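Local coordinates for protein AxyAgu115A (PDB 6NPS) that probably removes glucuronic acid side groups from arabinoglucuronoxylan as a family GH115 alpha-glucuronidase, a hydrolase, at residues A[814-820]-A[830-834]; A[437-441]-A[834-838]. The protein carries 3 engineered substitutions. All blocks are in the same frame, centred on the assembly; numbering follows the deposited sequence.

Contact 1: A[814-820]-A[830-834]; sequences LNRFEVL and IKAFP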
ATOM      1  N   LEU A 814       3.972   5.756  53.492  1.00 42.68           N
ATOM      2  CA  LEU A 814       5.040   6.112  52.574  1.00 45.35           C
ATOM      3  C   LEU A 814       4.461   6.510  51.226  1.00 39.90           C
ATOM      4  O   LEU A 814       3.425   5.994  50.805  1.00 39.43           O
ATOM      5  CB  LEU A 814       6.041   4.955  52.371  1.00 46.44           C
ATOM      6  CG  LEU A 814       6.742   4.455  53.643  1.00 52.11           C
ATOM      7  CD1 LEU A 814       7.416   3.113  53.372  1.00 54.69           C
ATOM      8  CD2 LEU A 814       7.748   5.485  54.170  1.00 50.68           C
ATOM      9  N   ASN A 815       5.150   7.428  50.554  1.00 41.81           N
ATOM     10  CA  ASN A 815       4.892   7.739  49.151  1.00 40.82           C
ATOM     11  C   ASN A 815       5.970   7.058  48.322  1.00 38.93           C
ATOM     12  O   ASN A 815       7.163   7.326  48.501  1.00 37.09           O
ATOM     13  CB  ASN A 815       4.871   9.247  48.890  1.00 41.99           C
ATOM     14  CG  ASN A 815       4.093  10.019  49.952  1.00 44.79           C
ATOM     15  OD1 ASN A 815       2.895   9.816  50.145  1.00 44.02           O
ATOM     16  ND2 ASN A 815       4.793  10.895  50.668  1.00 47.40           N
ATOM     17  N   ARG A 816       5.556   6.205  47.395  1.00 38.89           N
ATOM     18  CA  ARG A 816       6.524   5.350  46.725  1.00 37.70           C
ATOM     19  C   ARG A 816       5.985   4.926  45.374  1.00 36.92           C
ATOM     20  O   ARG A 816       4.772   4.827  45.183  1.00 38.49           O
ATOM     21  CB  ARG A 816       6.826   4.105  47.570  1.00 37.11           C
ATOM     22  CG  ARG A 816       5.667   3.100  47.621  1.00 39.44           C
ATOM     23  CD  ARG A 816       4.485   3.580  48.527  1.00 44.66           C
ATOM     24  NE  ARG A 816       3.402   2.598  48.529  1.00 44.20           N
ATOM     25  CZ  ARG A 816       2.193   2.797  49.036  1.00 46.88           C
ATOM     26  NH1 ARG A 816       1.875   3.962  49.575  1.00 43.19           N
ATOM     27  NH2 ARG A 816       1.288   1.822  48.977  1.00 48.85           N
ATOM     28  N   PHE A 817       6.896   4.649  44.446  1.00 36.08           N
ATOM     29  CA  PHE A 817       6.508   3.917  43.252  1.00 36.61           C
ATOM     30  C   PHE A 817       6.221   2.457  43.569  1.00 34.70           C
ATOM     31  O   PHE A 817       6.939   1.812  44.324  1.00 35.67           O
ATOM     32  CB  PHE A 817       7.593   4.013  42.181  1.00 36.92           C
ATOM     33  CG  PHE A 817       7.533   5.288  41.387  1.00 34.84           C
ATOM     34  CD1 PHE A 817       6.687   5.405  40.324  1.00 34.47           C
ATOM     35  CD2 PHE A 817       8.341   6.379  41.754  1.00 34.18           C
ATOM     36  CE1 PHE A 817       6.595   6.604  39.593  1.00 35.79           C
ATOM     37  CE2 PHE A 817       8.295   7.531  41.042  1.00 35.21           C
ATOM     38  CZ  PHE A 817       7.416   7.659  39.949  1.00 36.17           C
ATOM     39  N   GLU A 818       5.152   1.943  42.996  1.00 37.40           N
ATOM     40  CA  GLU A 818       4.795   0.539  43.110  1.00 40.64           C
ATOM     41  C   GLU A 818       4.795  -0.103  41.729  1.00 39.62           C
ATOM     42  O   GLU A 818       4.389   0.539  40.744  1.00 41.10           O
ATOM     43  CB  GLU A 818       3.398   0.380  43.727  1.00 41.56           C
ATOM     44  CG  GLU A 818       3.278   0.854  45.156  1.00 48.20           C
ATOM     45  CD  GLU A 818       3.590  -0.242  46.160  1.00 60.35           C
ATOM     46  OE1 GLU A 818       4.015  -1.341  45.736  1.00 65.38           O
ATOM     47  OE2 GLU A 818       3.425   0.002  47.375  1.00 65.25           O
ATOM     48  N   VAL A 819       5.161  -1.381  41.655  1.00 32.98           N
ATOM     49  CA  VAL A 819       5.061  -2.123  40.398  1.00 30.85           C
ATOM     50  C   VAL A 819       3.671  -2.730  40.331  1.00 37.28           C
ATOM     51  O   VAL A 819       3.266  -3.454  41.248  1.00 40.19           O
ATOM     52  CB  VAL A 819       6.125  -3.226  40.289  1.00 33.43           C
ATOM     53  CG1 VAL A 819       5.965  -4.018  38.938  1.00 34.08           C
ATOM     54  CG2 VAL A 819       7.561  -2.641  40.436  1.00 37.61           C
ATOM     55  N   LEU A 820       2.944  -2.426  39.250  1.00 33.64           N
ATOM     56  CA  LEU A 820       1.654  -3.031  38.949  1.00 34.03           C
ATOM     57  C   LEU A 820       1.926  -4.229  38.041  1.00 33.29           C
ATOM     58  O   LEU A 820       2.194  -4.057  36.853  1.00 33.87           O
ATOM     59  CB  LEU A 820       0.729  -2.016  38.279  1.00 33.13           C
ATOM     60  CG  LEU A 820       0.360  -0.790  39.132  1.00 38.98           C
ATOM     61  CD1 LEU A 820      -0.482   0.263  38.339  1.00 42.02           C
ATOM     62  CD2 LEU A 820      -0.435  -1.259  40.307  1.00 43.32           C
ATOM     63  N   ILE A 830       4.902   1.140  36.432  1.00 34.87           N
ATOM     64  CA  ILE A 830       5.128   1.662  37.775  1.00 36.33           C
ATOM     65  C   ILE A 830       4.260   2.898  37.927  1.00 34.82           C
ATOM     66  O   ILE A 830       4.005   3.614  36.957  1.00 31.00           O
ATOM     67  CB  ILE A 830       6.613   1.980  38.059  1.00 35.29           C
ATOM     68  CG1 ILE A 830       7.133   3.081  37.119  1.00 31.22           C
ATOM     69  CG2 ILE A 830       7.492   0.716  37.957  1.00 33.73           C
ATOM     70  CD1 ILE A 830       8.523   3.563  37.510  1.00 35.09           C
ATOM     71  N   LYS A 831       3.777   3.122  39.141  1.00 33.27           N
ATOM     72  CA  LYS A 831       2.875   4.227  39.430  1.00 34.59           C
ATOM     73  C   LYS A 831       3.103   4.642  40.878  1.00 35.14           C
ATOM     74  O   LYS A 831       3.350   3.794  41.731  1.00 36.98           O
ATOM     75  CB  LYS A 831       1.412   3.818  39.172  1.00 31.83           C
ATOM     76  CG  LYS A 831       0.428   4.941  39.440  1.00 40.76           C
ATOM     77  CD  LYS A 831      -1.018   4.485  39.257  1.00 43.28           C
ATOM     78  CE  LYS A 831      -1.963   5.628  39.537  1.00 48.14           C
ATOM     79  NZ  LYS A 831      -3.396   5.256  39.373  1.00 48.26           N
ATOM     80  N   ALA A 832       3.034   5.938  41.152  1.00 36.14           N
ATOM     81  CA  ALA A 832       3.243   6.408  42.515  1.00 39.41           C
ATOM     82  C   ALA A 832       1.988   6.232  43.362  1.00 36.57           C
ATOM     83  O   ALA A 832       0.878   6.499  42.908  1.00 34.03           O
ATOM     84  CB  ALA A 832       3.665   7.877  42.532  1.00 37.87           C
ATOM     85  N   PHE A 833       2.170   5.790  44.608  1.00 38.41           N
ATOM     86  CA  PHE A 833       1.074   5.719  45.582  1.00 38.35           C
ATOM     87  C   PHE A 833       1.478   6.475  46.842  1.00 36.11           C
ATOM     88  O   PHE A 833       2.632   6.359  47.281  1.00 37.76           O
ATOM     89  CB  PHE A 833       0.736   4.263  45.968  1.00 35.81           C
ATOM     90  CG  PHE A 833       0.064   3.496  44.883  1.00 42.01           C
ATOM     91  CD1 PHE A 833      -1.320   3.297  44.894  1.00 43.59           C
ATOM     92  CD2 PHE A 833       0.807   2.963  43.834  1.00 41.31           C
ATOM     93  CE1 PHE A 833      -1.945   2.595  43.858  1.00 40.85           C
ATOM     94  CE2 PHE A 833       0.192   2.264  42.815  1.00 42.04           C
ATOM     95  CZ  PHE A 833      -1.176   2.076  42.820  1.00 40.75           C
ATOM     96  N   PRO A 834       0.550   7.198  47.493  1.00 34.75           N
ATOM     97  CA  PRO A 834      -0.880   7.382  47.174  1.00 35.04           C
ATOM     98  C   PRO A 834      -1.106   8.102  45.828  1.00 38.90           C
ATOM     99  O   PRO A 834      -0.256   8.882  45.409  1.00 43.53           O
ATOM    100  CB  PRO A 834      -1.401   8.257  48.348  1.00 35.54           C
ATOM    101  CG  PRO A 834      -0.451   8.014  49.441  1.00 42.26           C
ATOM    102  CD  PRO A 834       0.905   7.816  48.790  1.00 36.98           C
TER
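Four backbone hydrogen bonds join strand 814-820 to strand 830-833. Arg816 N donates to Phe833 O (2.9 Å) and Phe833 N returns to Arg816 O (2.8 Å); Glu818 N donates to Lys831 O (2.9 Å) and Lys831 N to Glu818 O (3.1 Å). In the non-hydrogen-bonded pairs Phe817-Ala832 and Val819-Ile830, side chains share one face: Phe817 CD1 meets Ile830 CD1 at 3.8 Å, and Ala832 CB lies over the Phe817 ring. These strands form a beta hairpin in the C-terminal domain, whose family is grouped with galactose-binding-like domains, consistent with a beta sandwich, and Ile830 continues the backbone bonding to Leu941. On the other face, Arg816 NE and NH2 both donate to Glu818 OE2 (2.8 and 3.2 Å), a salt bridge, while Arg816 NH1 donates to Leu814 O (2.8 Å); the guanidinium lies over Phe833 CB. Lys831 NZ finds its countercharge in Glu433 of helix 428-440. Asn815 ND2 is bonded to Thr807 OG1 and Asn815 OD1 to Asn809 ND2, beside Pro834, whose preceding peptide is cis.

Contact 2: A[437-441]-A[834-838]; sequences MAYDF and PTDTH
This buried interdomain contact sets the C-terminal end of helix 428-440, between the seventh and eighth strands of the (beta/alpha)8 barrel, against the loop leaving strand 828-833 of the C-terminal domain. Residues 437-440 are helical, with Phe441 N bonded to Met437 O at 2.9 Å; Phe441 is the first residue to leave helical angles (-86/9). Opposite, Thr835 (-86/-13) and Asp836 (-101/-1) make a type I-like turn between the extended Pro834 and Thr837. Nearest CA pairs are Met437-Thr835 (6.3 Å) and Phe441-Asp836 (5.9 Å). Thr835, chi1 p, donates OG1 to Asp440 OD2 at 3.0 Å, the aspartate being m; a water accepts from Thr835 N (3.0 Å) and donates weakly to Asp440 OD2 (2.7 Å). With Phe441 m (chi1 -83°, chi2 76°) and Asp836 p, Asp836 CB sits over the Phe441 ring, 3.8 Å from its centroid and 14° off the normal, a CH-pi contact. Because Asp440 OD1 is bonded to Thr476, one carboxylate serves its own domain and receives the neighbouring loop, directly and through water.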
ATOM      1  N   MET A 437      -8.313   4.565  41.751  1.00 30.16           N
ATOM      2  CA  MET A 437      -7.958   5.978  41.746  1.00 33.56           C
ATOM      3  C   MET A 437      -9.193   6.867  41.927  1.00 32.68           C
ATOM      4  O   MET A 437      -9.143   7.888  42.633  1.00 33.40           O
ATOM      5  CB  MET A 437      -7.249   6.318  40.451  1.00 36.78           C
ATOM      6  CG  MET A 437      -6.631   7.673  40.484  1.00 47.22           C
ATOM      7  SD  MET A 437      -5.671   7.915  38.999  1.00 53.74           S
ATOM      8  CE  MET A 437      -5.000   9.539  39.276  1.00 55.90           C
ATOM      9  N   ALA A 438     -10.305   6.510  41.287  1.00 32.53           N
ATOM     10  CA  ALA A 438     -11.536   7.290  41.451  1.00 31.13           C
ATOM     11  C   ALA A 438     -11.996   7.282  42.904  1.00 33.31           C
ATOM     12  O   ALA A 438     -12.366   8.328  43.463  1.00 31.26           O
ATOM     13  CB  ALA A 438     -12.617   6.721  40.547  1.00 31.98           C
ATOM     14  N   TYR A 439     -11.904   6.121  43.567  1.00 30.56           N
ATOM     15  CA  TYR A 439     -12.231   6.062  44.992  1.00 32.77           C
ATOM     16  C   TYR A 439     -11.273   6.904  45.822  1.00 33.86           C
ATOM     17  O   TYR A 439     -11.690   7.607  46.748  1.00 35.52           O
ATOM     18  CB  TYR A 439     -12.204   4.606  45.453  1.00 34.17           C
ATOM     19  CG  TYR A 439     -12.798   4.363  46.811  1.00 36.33           C
ATOM     20  CD1 TYR A 439     -12.052   4.576  47.964  1.00 39.21           C
ATOM     21  CD2 TYR A 439     -14.105   3.905  46.944  1.00 37.67           C
ATOM     22  CE1 TYR A 439     -12.599   4.330  49.240  1.00 40.27           C
ATOM     23  CE2 TYR A 439     -14.648   3.664  48.188  1.00 38.20           C
ATOM     24  CZ  TYR A 439     -13.890   3.880  49.331  1.00 40.69           C
ATOM     25  OH  TYR A 439     -14.431   3.630  50.565  1.00 48.70           O
ATOM     26  N   ASP A 440      -9.976   6.819  45.521  1.00 33.01           N
ATOM     27  CA  ASP A 440      -8.972   7.612  46.224  1.00 36.71           C
ATOM     28  C   ASP A 440      -9.230   9.109  46.093  1.00 36.18           C
ATOM     29  O   ASP A 440      -8.883   9.884  46.989  1.00 35.41           O
ATOM     30  CB  ASP A 440      -7.573   7.290  45.685  1.00 42.32           C
ATOM     31  CG  ASP A 440      -7.123   5.813  45.961  1.00 56.28           C
ATOM     32  OD1 ASP A 440      -7.711   5.131  46.851  1.00 50.65           O
ATOM     33  OD2 ASP A 440      -6.154   5.345  45.269  1.00 57.31           O
ATOM     34  N   PHE A 441      -9.764   9.552  44.969  1.00 31.47           N
ATOM     35  CA  PHE A 441     -10.092  10.964  44.825  1.00 34.95           C
ATOM     36  C   PHE A 441     -11.480  11.303  45.387  1.00 37.49           C
ATOM     37  O   PHE A 441     -11.984  12.404  45.136  1.00 39.76           O
ATOM     38  CB  PHE A 441     -10.034  11.383  43.355  1.00 33.89           C
ATOM     39  CG  PHE A 441      -8.634  11.714  42.848  1.00 37.22           C
ATOM     40  CD1 PHE A 441      -7.734  10.697  42.577  1.00 38.54           C
ATOM     41  CD2 PHE A 441      -8.251  13.044  42.628  1.00 34.33           C
ATOM     42  CE1 PHE A 441      -6.462  10.978  42.084  1.00 39.75           C
ATOM     43  CE2 PHE A 441      -7.000  13.349  42.143  1.00 36.64           C
ATOM     44  CZ  PHE A 441      -6.098  12.306  41.859  1.00 40.37           C
ATOM     45  N   PRO A 834       0.550   7.198  47.493  1.00 34.75           N
ATOM     46  CA  PRO A 834      -0.880   7.382  47.174  1.00 35.04           C
ATOM     47  C   PRO A 834      -1.106   8.102  45.828  1.00 38.90           C
ATOM     48  O   PRO A 834      -0.256   8.882  45.409  1.00 43.53           O
ATOM     49  CB  PRO A 834      -1.401   8.257  48.348  1.00 35.54           C
ATOM     50  CG  PRO A 834      -0.451   8.014  49.441  1.00 42.26           C
ATOM     51  CD  PRO A 834       0.905   7.816  48.790  1.00 36.98           C
ATOM     52  N   THR A 835      -2.240   7.845  45.176  1.00 40.42           N
ATOM     53  CA  THR A 835      -2.473   8.292  43.801  1.00 41.24           C
ATOM     54  C   THR A 835      -3.039   9.701  43.680  1.00 42.06           C
ATOM     55  O   THR A 835      -3.077  10.216  42.565  1.00 42.28           O
ATOM     56  CB  THR A 835      -3.468   7.382  43.072  1.00 39.10           C
ATOM     57  OG1 THR A 835      -4.753   7.476  43.714  1.00 40.61           O
ATOM     58  CG2 THR A 835      -3.018   5.975  43.082  1.00 33.20           C
ATOM     59  N   ASP A 836      -3.521  10.311  44.757  1.00 41.55           N
ATOM     60  CA  ASP A 836      -4.217  11.586  44.683  1.00 45.46           C
ATOM     61  C   ASP A 836      -3.354  12.774  45.076  1.00 48.08           C
ATOM     62  O   ASP A 836      -3.844  13.911  45.048  1.00 49.35           O
ATOM     63  CB  ASP A 836      -5.472  11.561  45.560  1.00 56.71           C
ATOM     64  CG  ASP A 836      -5.176  11.210  47.026  1.00 69.44           C
ATOM     65  OD1 ASP A 836      -4.324  10.331  47.301  1.00 70.55           O
ATOM     66  OD2 ASP A 836      -5.828  11.804  47.910  1.00 74.63           O
ATOM     67  N   THR A 837      -2.093  12.555  45.453  1.00 40.80           N
ATOM     68  CA  THR A 837      -1.225  13.662  45.826  1.00 40.78           C
ATOM     69  C   THR A 837      -0.588  14.266  44.588  1.00 42.12           C
ATOM     70  O   THR A 837      -0.121  13.542  43.707  1.00 40.00           O
ATOM     71  CB  THR A 837      -0.097  13.198  46.752  1.00 45.12           C
ATOM     72  OG1 THR A 837      -0.632  12.399  47.816  1.00 49.12           O
ATOM     73  CG2 THR A 837       0.683  14.402  47.294  1.00 42.22           C
ATOM     74  N   HIS A 838      -0.512  15.597  44.562  1.00 42.50           N
ATOM     75  CA  HIS A 838       0.339  16.320  43.623  1.00 43.22           C
ATOM     76  C   HIS A 838       1.692  16.503  44.310  1.00 44.55           C
ATOM     77  O   HIS A 838       1.838  17.334  45.216  1.00 43.67           O
ATOM     78  CB  HIS A 838      -0.304  17.647  43.221  1.00 47.53           C
ATOM     79  CG  HIS A 838      -1.610  17.487  42.490  1.00 57.71           C
ATOM     80  ND1 HIS A 838      -1.748  17.725  41.135  1.00 60.39           N
ATOM     81  CD2 HIS A 838      -2.833  17.094  42.924  1.00 60.61           C
ATOM     82  CE1 HIS A 838      -2.997  17.491  40.770  1.00 57.34           C
ATOM     83  NE2 HIS A 838      -3.678  17.109  41.838  1.00 59.80           N
TER
HETATM   84  O   HOH W   1      -4.026   6.042  46.796  1.00 38.69           O

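Overall arrangement
Contact 1 is a hairpin within the C-terminal domain, its segments separated by nine residues, whereas contact 2 bridges 392 residues to join that domain to the barrel. Their centres lie 11 Å apart. Pro834, the first residue after strand 828-833, belongs to both, and from it the chain runs straight into the loop that meets the barrel helix. Helix 428-440 connects them further, since Trp432 touches Leu820 and Phe833 of the hairpin, and Lys831 NZ packs against Met437 SD at 3.5 Å. The hairpin and the loop that follows it thus meet one barrel helix, the hairpin along residues 432-437 and the loop at its C-terminal end.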